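Local coordinates for ribosomal RNA small subunit methyltransferase E (Bacillus subtilis, PDB 1VHK), which probably methylates N3 of one specific uridine of 16S rRNA in the assembled 30S subunit, with S-adenosyl-L-methionine as methyl donor, at residues I111-V119 with V204-E215; K94-L105 with T236-S245. All coordinates share one frame; numbering follows the deposited sequence.

Contact 1: I111-V119 with V204-E215; sequences IPFQAARSV and VFGPEGGLTEAE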
loop_
_atom_site.group_PDB
_atom_site.type_symbol
_atom_site.label_atom_id
_atom_site.label_comp_id
_atom_site.label_asym_id
_atom_site.label_seq_id
_atom_site.Cartn_x
_atom_site.Cartn_y
_atom_site.Cartn_z
ATOM N N ILE A 111 -11.281 -4.108 11.266
ATOM C CA ILE A 111 -11.795 -4.691 12.514
ATOM C C ILE A 111 -10.619 -4.927 13.472
ATOM O O ILE A 111 -9.931 -5.930 13.297
ATOM C CB ILE A 111 -12.421 -6.071 12.271
ATOM C CG1 ILE A 111 -13.561 -6.017 11.236
ATOM C CG2 ILE A 111 -12.905 -6.648 13.584
ATOM C CD1 ILE A 111 -13.928 -7.412 10.765
ATOM N N PRO A 112 -10.396 -4.020 14.395
ATOM C CA PRO A 112 -9.322 -4.137 15.370
ATOM C C PRO A 112 -9.748 -5.111 16.458
ATOM O O PRO A 112 -10.947 -5.151 16.782
ATOM C CB PRO A 112 -9.174 -2.730 15.929
ATOM C CG PRO A 112 -10.033 -1.866 15.095
ATOM C CD PRO A 112 -11.161 -2.768 14.608
ATOM N N PHE A 113 -8.823 -5.871 17.025
ATOM C CA PHE A 113 -9.281 -6.820 18.057
ATOM C C PHE A 113 -8.210 -7.047 19.080
ATOM O O PHE A 113 -7.036 -6.912 18.738
ATOM C CB PHE A 113 -9.773 -8.127 17.416
ATOM C CG PHE A 113 -8.664 -8.934 16.797
ATOM C CD1 PHE A 113 -8.386 -8.843 15.446
ATOM C CD2 PHE A 113 -7.888 -9.763 17.580
ATOM C CE1 PHE A 113 -7.351 -9.567 14.902
ATOM C CE2 PHE A 113 -6.823 -10.454 17.049
ATOM C CZ PHE A 113 -6.548 -10.348 15.695
ATOM N N GLN A 114 -8.618 -7.307 20.332
ATOM C CA GLN A 114 -7.585 -7.534 21.366
ATOM C C GLN A 114 -6.884 -8.845 21.057
ATOM O O GLN A 114 -7.593 -9.855 20.858
ATOM C CB GLN A 114 -8.225 -7.652 22.753
ATOM C CG GLN A 114 -7.248 -7.497 23.904
ATOM C CD GLN A 114 -6.540 -6.160 23.914
ATOM O OE1 GLN A 114 -7.168 -5.112 23.642
ATOM N NE2 GLN A 114 -5.236 -6.136 24.203
ATOM N N ALA A 115 -5.576 -8.885 21.000
ATOM C CA ALA A 115 -4.921 -10.190 20.744
ATOM C C ALA A 115 -4.050 -10.593 21.929
ATOM O O ALA A 115 -3.423 -9.749 22.573
ATOM C CB ALA A 115 -4.142 -10.097 19.448
ATOM N N ALA A 116 -3.844 -11.893 22.121
ATOM C CA ALA A 116 -3.065 -12.418 23.233
ATOM C C ALA A 116 -1.755 -11.680 23.425
ATOM O O ALA A 116 -1.395 -11.283 24.555
ATOM C CB ALA A 116 -2.848 -13.909 23.066
ATOM N N ARG A 117 -1.013 -11.436 22.335
ATOM C CA ARG A 117 0.230 -10.700 22.437
ATOM C C ARG A 117 0.072 -9.199 22.267
ATOM O O ARG A 117 1.096 -8.507 22.247
ATOM C CB ARG A 117 1.283 -11.242 21.474
ATOM C CG ARG A 117 1.916 -12.534 21.981
ATOM C CD ARG A 117 2.181 -13.481 20.835
ATOM N NE ARG A 117 2.775 -14.735 21.299
ATOM C CZ ARG A 117 3.403 -15.562 20.468
ATOM N NH1 ARG A 117 3.499 -15.285 19.175
ATOM N NH2 ARG A 117 3.965 -16.658 20.958
ATOM N N SER A 118 -1.140 -8.682 22.126
ATOM C CA SER A 118 -1.354 -7.242 22.048
ATOM C C SER A 118 -0.883 -6.612 23.374
ATOM O O SER A 118 -1.516 -6.772 24.409
ATOM C CB SER A 118 -2.807 -6.878 21.826
ATOM O OG SER A 118 -3.209 -6.969 20.498
ATOM N N VAL A 119 0.205 -5.877 23.310
ATOM C CA VAL A 119 0.834 -5.238 24.436
ATOM C C VAL A 119 0.010 -4.120 25.050
ATOM O O VAL A 119 0.262 -3.720 26.192
ATOM C CB VAL A 119 2.241 -4.697 24.087
ATOM C CG1 VAL A 119 2.934 -5.620 23.095
ATOM C CG2 VAL A 119 2.176 -3.272 23.564
ATOM N N VAL A 204 -7.049 -11.985 8.880
ATOM C CA VAL A 204 -6.662 -11.527 10.229
ATOM C C VAL A 204 -5.171 -11.556 10.392
ATOM O O VAL A 204 -4.480 -12.474 9.948
ATOM C CB VAL A 204 -7.415 -12.245 11.336
ATOM C CG1 VAL A 204 -8.508 -13.157 10.788
ATOM C CG2 VAL A 204 -6.518 -12.995 12.308
ATOM N N PHE A 205 -4.625 -10.508 11.019
ATOM C CA PHE A 205 -3.183 -10.419 11.265
ATOM C C PHE A 205 -2.890 -10.386 12.759
ATOM O O PHE A 205 -3.691 -9.821 13.521
ATOM C CB PHE A 205 -2.669 -9.088 10.642
ATOM C CG PHE A 205 -3.023 -8.970 9.190
ATOM C CD1 PHE A 205 -4.230 -8.437 8.807
ATOM C CD2 PHE A 205 -2.138 -9.414 8.223
ATOM C CE1 PHE A 205 -4.585 -8.382 7.479
ATOM C CE2 PHE A 205 -2.471 -9.331 6.883
ATOM C CZ PHE A 205 -3.686 -8.788 6.513
ATOM N N GLY A 206 -1.729 -10.811 13.200
ATOM C CA GLY A 206 -1.442 -10.722 14.653
ATOM C C GLY A 206 -0.686 -9.408 14.907
ATOM O O GLY A 206 -0.377 -8.706 13.956
ATOM N N PRO A 207 -0.385 -9.131 16.163
ATOM C CA PRO A 207 0.331 -7.919 16.564
ATOM C C PRO A 207 1.834 -8.150 16.517
ATOM O O PRO A 207 2.252 -9.197 16.011
ATOM C CB PRO A 207 -0.110 -7.743 18.015
ATOM C CG PRO A 207 -0.294 -9.141 18.512
ATOM C CD PRO A 207 -0.834 -9.910 17.331
ATOM N N GLU A 208 2.639 -7.180 16.923
ATOM C CA GLU A 208 4.093 -7.314 16.908
ATOM C C GLU A 208 4.529 -8.703 17.362
ATOM O O GLU A 208 5.397 -9.344 16.780
ATOM C CB GLU A 208 4.756 -6.279 17.815
ATOM C CG GLU A 208 4.703 -4.848 17.333
ATOM C CD GLU A 208 3.401 -4.133 17.569
ATOM O OE1 GLU A 208 2.473 -4.715 18.145
ATOM O OE2 GLU A 208 3.278 -2.962 17.133
ATOM N N GLY A 209 3.980 -9.146 18.503
ATOM C CA GLY A 209 4.259 -10.477 18.987
ATOM C C GLY A 209 3.808 -11.535 17.989
ATOM O O GLY A 209 4.483 -12.562 17.867
ATOM N N GLY A 210 2.671 -11.351 17.340
ATOM C CA GLY A 210 2.191 -12.333 16.360
ATOM C C GLY A 210 1.064 -13.164 16.955
ATOM O O GLY A 210 0.897 -13.192 18.181
ATOM N N LEU A 211 0.247 -13.786 16.110
ATOM C CA LEU A 211 -0.838 -14.621 16.651
ATOM C C LEU A 211 -0.222 -15.765 17.456
ATOM O O LEU A 211 0.984 -16.013 17.388
ATOM C CB LEU A 211 -1.767 -15.134 15.579
ATOM C CG LEU A 211 -2.644 -14.094 14.861
ATOM C CD1 LEU A 211 -3.020 -14.586 13.476
ATOM C CD2 LEU A 211 -3.881 -13.790 15.692
ATOM N N THR A 212 -1.048 -16.402 18.267
ATOM C CA THR A 212 -0.550 -17.496 19.126
ATOM C C THR A 212 -0.952 -18.845 18.595
ATOM O O THR A 212 -2.001 -18.952 17.923
ATOM C CB THR A 212 -1.093 -17.227 20.544
ATOM O OG1 THR A 212 -0.033 -17.375 21.486
ATOM C CG2 THR A 212 -2.271 -18.091 20.910
ATOM N N GLU A 213 -0.246 -19.915 18.927
ATOM C CA GLU A 213 -0.634 -21.263 18.485
ATOM C C GLU A 213 -2.098 -21.536 18.836
ATOM O O GLU A 213 -2.880 -22.004 18.004
ATOM C CB GLU A 213 0.244 -22.335 19.103
ATOM C CG GLU A 213 1.729 -22.214 18.842
ATOM C CD GLU A 213 2.539 -23.402 19.317
ATOM O OE1 GLU A 213 1.942 -24.439 19.687
ATOM O OE2 GLU A 213 3.791 -23.317 19.318
ATOM N N ALA A 214 -2.472 -21.203 20.068
ATOM C CA ALA A 214 -3.840 -21.373 20.526
ATOM C C ALA A 214 -4.815 -20.651 19.603
ATOM O O ALA A 214 -5.707 -21.298 19.044
ATOM C CB ALA A 214 -3.994 -20.921 21.960
ATOM N N GLU A 215 -4.579 -19.377 19.371
ATOM C CA GLU A 215 -5.344 -18.506 18.506
ATOM C C GLU A 215 -5.496 -19.043 17.088
ATOM O O GLU A 215 -6.599 -19.031 16.526
ATOM C CB GLU A 215 -4.682 -17.106 18.461
ATOM C CG GLU A 215 -4.918 -16.286 19.718
ATOM C CD GLU A 215 -4.053 -15.041 19.784
ATOM O OE1 GLU A 215 -4.490 -14.020 20.359
ATOM O OE2 GLU A 215 -2.923 -15.124 19.253
#
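E215 reaches across to the backbone of A116. Its OE1 accepts the amide N of A116 at 2.8 Å, with an N-H...O angle of 162°; the donor arrives on the syn side, 22° out of the carboxylate plane. The same carboxylate turns OE2 back to T212 N at the start of its own helix, in a bond modelled too short to be read closely. With an alanine here in place of the glutamate, A116 N would probably lose this acceptor, and the type I turn A115-S118 its tie to the start of helix 213-221. One residue on, R117 bends at chi2 (143°) and lays its guanidinium by the 209-212 loop: NH1 lies 3.2 Å from G209 O and 3.5 Å from G210 O, both weak bonds, while T212 OG1 sits 3.7 Å above one face of the group, toward its rim. Beneath the turn, the P207 ring wedges its CG 3.7 Å from S118 N and its CD 3.9 Å from A115 CB. F113 brings its CZ within 4.4 Å of L211 CD2, which meets the ring at its edge. The 206-210 run GPEGG, a signature of RsmE-type SPOUT enzymes, probably belongs to the cofactor-binding region. Around this contact, F113 also packs on helix 159-165 and A86 of strand 82-88, V204 touches the same alanine, and L211 lies on V174 of strand 171-175.

Contact 2: K94-L105 with T236-S245; sequences KLEWIIQKGTEL and TETAPLYALS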
loop_
_atom_site.group_PDB
_atom_site.type_symbol
_atom_site.label_atom_id
_atom_site.label_comp_id
_atom_site.label_asym_id
_atom_site.label_seq_id
_atom_site.Cartn_x
_atom_site.Cartn_y
_atom_site.Cartn_z
ATOM N N LYS A 94 0.525 2.478 14.910
ATOM C CA LYS A 94 0.538 1.669 13.706
ATOM C C LYS A 94 -0.835 1.402 13.131
ATOM O O LYS A 94 -1.000 1.203 11.915
ATOM C CB LYS A 94 1.294 0.364 13.976
ATOM C CG LYS A 94 2.762 0.560 14.287
ATOM C CD LYS A 94 3.312 -0.611 15.079
ATOM C CE LYS A 94 4.819 -0.536 15.214
ATOM N NZ LYS A 94 5.328 -1.351 16.340
ATOM N N LEU A 95 -1.870 1.478 13.970
ATOM C CA LEU A 95 -3.227 1.270 13.498
ATOM C C LEU A 95 -3.672 2.370 12.552
ATOM O O LEU A 95 -4.384 2.089 11.584
ATOM C CB LEU A 95 -4.220 1.087 14.601
ATOM C CG LEU A 95 -5.231 -0.026 14.546
ATOM C CD1 LEU A 95 -6.539 0.400 15.213
ATOM C CD2 LEU A 95 -5.495 -0.572 13.161
ATOM N N GLU A 96 -3.260 3.606 12.786
ATOM C CA GLU A 96 -3.605 4.710 11.897
ATOM C C GLU A 96 -2.941 4.509 10.525
ATOM O O GLU A 96 -3.568 4.808 9.528
ATOM C CB GLU A 96 -3.174 6.061 12.457
ATOM C CG GLU A 96 -3.968 6.561 13.642
ATOM C CD GLU A 96 -3.505 7.933 14.102
ATOM O OE1 GLU A 96 -2.695 8.549 13.373
ATOM O OE2 GLU A 96 -3.941 8.417 15.168
ATOM N N TRP A 97 -1.724 4.001 10.507
ATOM C CA TRP A 97 -1.013 3.745 9.254
ATOM C C TRP A 97 -1.704 2.612 8.505
ATOM O O TRP A 97 -1.900 2.637 7.303
ATOM C CB TRP A 97 0.442 3.365 9.550
ATOM C CG TRP A 97 1.442 3.898 8.576
ATOM C CD1 TRP A 97 1.882 5.197 8.485
ATOM C CD2 TRP A 97 2.141 3.173 7.552
ATOM N NE1 TRP A 97 2.793 5.323 7.461
ATOM C CE2 TRP A 97 2.977 4.092 6.881
ATOM C CE3 TRP A 97 2.129 1.834 7.132
ATOM C CZ2 TRP A 97 3.806 3.715 5.822
ATOM C CZ3 TRP A 97 2.952 1.477 6.091
ATOM C CH2 TRP A 97 3.771 2.410 5.434
ATOM N N ILE A 98 -2.170 1.620 9.300
ATOM C CA ILE A 98 -2.862 0.486 8.695
ATOM C C ILE A 98 -4.172 0.967 8.082
ATOM O O ILE A 98 -4.533 0.508 7.006
ATOM C CB ILE A 98 -3.078 -0.659 9.688
ATOM C CG1 ILE A 98 -1.785 -1.453 9.891
ATOM C CG2 ILE A 98 -4.170 -1.610 9.207
ATOM C CD1 ILE A 98 -1.684 -2.158 11.244
ATOM N N ILE A 99 -4.845 1.906 8.743
ATOM C CA ILE A 99 -6.156 2.368 8.252
ATOM C C ILE A 99 -5.973 3.230 7.024
ATOM O O ILE A 99 -6.633 3.153 5.998
ATOM C CB ILE A 99 -6.896 3.157 9.364
ATOM C CG1 ILE A 99 -7.444 2.133 10.398
ATOM C CG2 ILE A 99 -8.052 3.999 8.859
ATOM C CD1 ILE A 99 -7.817 2.797 11.712
ATOM N N GLN A 100 -5.007 4.155 7.157
ATOM C CA GLN A 100 -4.718 5.053 6.073
ATOM C C GLN A 100 -4.272 4.300 4.815
ATOM O O GLN A 100 -4.916 4.435 3.773
ATOM C CB GLN A 100 -3.718 6.121 6.477
ATOM C CG GLN A 100 -3.431 7.077 5.289
ATOM C CD GLN A 100 -2.529 8.218 5.700
ATOM O OE1 GLN A 100 -1.300 8.098 5.666
ATOM N NE2 GLN A 100 -3.133 9.296 6.172
ATOM N N LYS A 101 -3.158 3.563 4.877
ATOM C CA LYS A 101 -2.682 2.939 3.623
ATOM C C LYS A 101 -3.704 1.938 3.136
ATOM O O LYS A 101 -4.097 1.964 1.955
ATOM C CB LYS A 101 -1.270 2.445 3.761
ATOM C CG LYS A 101 -0.437 3.345 4.656
ATOM C CD LYS A 101 0.506 4.234 3.927
ATOM C CE LYS A 101 0.623 5.621 4.543
ATOM N NZ LYS A 101 0.015 6.634 3.608
ATOM N N GLY A 102 -4.285 1.175 4.090
ATOM C CA GLY A 102 -5.320 0.258 3.851
ATOM C C GLY A 102 -6.447 0.845 3.020
ATOM O O GLY A 102 -7.018 0.140 2.169
ATOM N N THR A 103 -6.928 2.046 3.362
ATOM C CA THR A 103 -7.967 2.670 2.550
ATOM C C THR A 103 -7.386 2.999 1.166
ATOM O O THR A 103 -7.993 2.634 0.141
ATOM C CB THR A 103 -8.576 3.927 3.213
ATOM O OG1 THR A 103 -9.047 3.583 4.531
ATOM C CG2 THR A 103 -9.762 4.478 2.424
ATOM N N GLU A 104 -6.205 3.627 1.112
ATOM C CA GLU A 104 -5.616 3.935 -0.200
ATOM C C GLU A 104 -5.661 2.629 -1.037
ATOM O O GLU A 104 -6.185 2.646 -2.135
ATOM C CB GLU A 104 -4.210 4.464 -0.194
ATOM C CG GLU A 104 -3.734 5.483 0.782
ATOM C CD GLU A 104 -2.274 5.887 0.750
ATOM O OE1 GLU A 104 -1.632 5.948 -0.317
ATOM O OE2 GLU A 104 -1.692 6.202 1.831
ATOM N N LEU A 105 -5.222 1.484 -0.495
ATOM C CA LEU A 105 -5.225 0.248 -1.188
ATOM C C LEU A 105 -6.527 -0.483 -1.416
ATOM O O LEU A 105 -6.487 -1.642 -1.897
ATOM C CB LEU A 105 -4.164 -0.716 -0.606
ATOM C CG LEU A 105 -2.742 -0.155 -0.726
ATOM C CD1 LEU A 105 -1.828 -0.793 0.302
ATOM C CD2 LEU A 105 -2.196 -0.309 -2.144
ATOM N N THR A 236 3.529 -5.830 11.399
ATOM C CA THR A 236 2.104 -5.792 11.471
ATOM C C THR A 236 1.433 -4.749 10.603
ATOM O O THR A 236 0.257 -4.981 10.273
ATOM C CB THR A 236 1.522 -5.584 12.897
ATOM O OG1 THR A 236 2.245 -4.586 13.607
ATOM C CG2 THR A 236 1.616 -6.925 13.547
ATOM N N GLU A 237 2.099 -3.617 10.455
ATOM C CA GLU A 237 1.634 -2.522 9.640
ATOM C C GLU A 237 1.924 -2.799 8.162
ATOM O O GLU A 237 1.164 -2.339 7.300
ATOM C CB GLU A 237 2.187 -1.184 10.113
ATOM C CG GLU A 237 3.663 -0.972 10.045
ATOM C CD GLU A 237 4.514 -1.563 11.127
ATOM O OE1 GLU A 237 4.160 -2.596 11.743
ATOM O OE2 GLU A 237 5.617 -1.012 11.409
ATOM N N THR A 238 2.826 -3.731 7.872
ATOM C CA THR A 238 3.233 -4.083 6.519
ATOM C C THR A 238 2.433 -5.202 5.886
ATOM O O THR A 238 1.965 -5.039 4.736
ATOM C CB THR A 238 4.734 -4.414 6.422
ATOM O OG1 THR A 238 5.498 -3.485 7.210
ATOM C CG2 THR A 238 5.227 -4.333 4.987
ATOM N N ALA A 239 2.120 -6.266 6.594
ATOM C CA ALA A 239 1.385 -7.421 6.116
ATOM C C ALA A 239 0.108 -7.144 5.357
ATOM O O ALA A 239 -0.089 -7.658 4.253
ATOM C CB ALA A 239 1.072 -8.395 7.256
ATOM N N PRO A 240 -0.820 -6.370 5.902
ATOM C CA PRO A 240 -2.061 -6.040 5.240
ATOM C C PRO A 240 -1.887 -5.224 3.956
ATOM O O PRO A 240 -2.761 -5.235 3.079
ATOM C CB PRO A 240 -2.843 -5.232 6.242
ATOM C CG PRO A 240 -2.093 -5.210 7.490
ATOM C CD PRO A 240 -0.752 -5.829 7.268
ATOM N N LEU A 241 -0.815 -4.463 3.877
ATOM C CA LEU A 241 -0.527 -3.630 2.717
ATOM C C LEU A 241 -0.145 -4.508 1.516
ATOM O O LEU A 241 -0.751 -4.388 0.462
ATOM C CB LEU A 241 0.613 -2.678 3.059
ATOM C CG LEU A 241 0.229 -1.313 3.622
ATOM C CD1 LEU A 241 -1.056 -1.343 4.464
ATOM C CD2 LEU A 241 1.395 -0.777 4.432
ATOM N N TYR A 242 0.764 -5.442 1.768
ATOM C CA TYR A 242 1.109 -6.472 0.795
ATOM C C TYR A 242 -0.155 -7.196 0.324
ATOM O O TYR A 242 -0.445 -7.356 -0.871
ATOM C CB TYR A 242 2.032 -7.480 1.500
ATOM C CG TYR A 242 2.469 -8.657 0.682
ATOM C CD1 TYR A 242 3.762 -8.685 0.168
ATOM C CD2 TYR A 242 1.627 -9.741 0.418
ATOM C CE1 TYR A 242 4.207 -9.751 -0.592
ATOM C CE2 TYR A 242 2.055 -10.803 -0.350
ATOM C CZ TYR A 242 3.346 -10.808 -0.848
ATOM O OH TYR A 242 3.810 -11.858 -1.611
ATOM N N ALA A 243 -0.914 -7.703 1.319
ATOM C CA ALA A 243 -2.149 -8.394 0.992
ATOM C C ALA A 243 -3.089 -7.572 0.129
ATOM O O ALA A 243 -3.658 -8.122 -0.817
ATOM C CB ALA A 243 -2.891 -8.843 2.253
ATOM N N LEU A 244 -3.331 -6.288 0.419
ATOM C CA LEU A 244 -4.326 -5.578 -0.389
ATOM C C LEU A 244 -3.739 -5.351 -1.798
ATOM O O LEU A 244 -4.472 -5.393 -2.770
ATOM C CB LEU A 244 -4.793 -4.296 0.165
ATOM C CG LEU A 244 -5.897 -4.021 1.124
ATOM C CD1 LEU A 244 -6.911 -5.128 1.227
ATOM C CD2 LEU A 244 -5.366 -3.572 2.494
ATOM N N SER A 245 -2.456 -5.035 -1.838
ATOM C CA SER A 245 -1.755 -4.777 -3.065
ATOM C C SER A 245 -1.739 -6.003 -3.960
ATOM O O SER A 245 -2.079 -5.867 -5.141
ATOM C CB SER A 245 -0.316 -4.276 -2.799
ATOM O OG SER A 245 -0.388 -3.061 -2.048
#
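Two nearly parallel helices pack side by side here, in the buried interior of the SPOUT methyltransferase domain, whose C-terminal part forms a trefoil knot in this family. The axes of the segments 94-104 and 239-245 differ in direction by 9° and approach to 9.6 Å. Both helices rest on strand 82-88 of the parallel sheet, I98 on S87 and L244 on V83 and I85. No hydrogen bond spans the two segments, and the joint is mainly apolar. I98 crosses E237 at about a right angle, its CG1 3.6 Å from E237 CA, and its CD1 touches T236 O. Further along, L241 is the central wedge: its CD1 lies 3.9 Å from K101 CB, its CD2 meets the W97 ring obliquely, and the W97 and L241 side chains run at about a right angle to each other. L244 CD2 comes to 4.1 Å from G102 CA. L105 closes the far end with its CB 3.7 Å from L244 CB. Charge gathers at the other end, where the K94 chain, extended beyond CG, crosses E237 obliquely; K94 NZ and E237 OE1 remain 4.9 Å apart. Each has its partner elsewhere: K94 in E208, and E237 in K101 of the second subunit, with K101 paired in return to E237 of that subunit. The helix pair therefore also lines the dimer interface, as expected of SPOUT enzymes. Beside the L105 methyls, S245 OG turns back to its own helix and donates to L241 O at 2.9 Å, from 42° above the carbonyl plane.

Contact 2 belongs to the core, about 9 Å from the centre of the chain, while contact 1 lies about 21 Å out and is only partly buried. Their chemistry follows: contact 1 combines polar bonds to the backbone at its exposed rim with apolar packing of F113 and P207. The helix pair relies on aliphatic side chains, its charged groups pairing partly within the chain (K94) and partly with the second subunit (K101, E237), which does not touch contact 1. Both draw on the same parallel sheet, and helix 94-104 leads directly into strand 109-113. They join physically, their centres about 16 Å apart, through the salt bridge E208 OE2-K94 NZ at 2.7 Å and through F205 CZ, 3.4 Å from P240 CA.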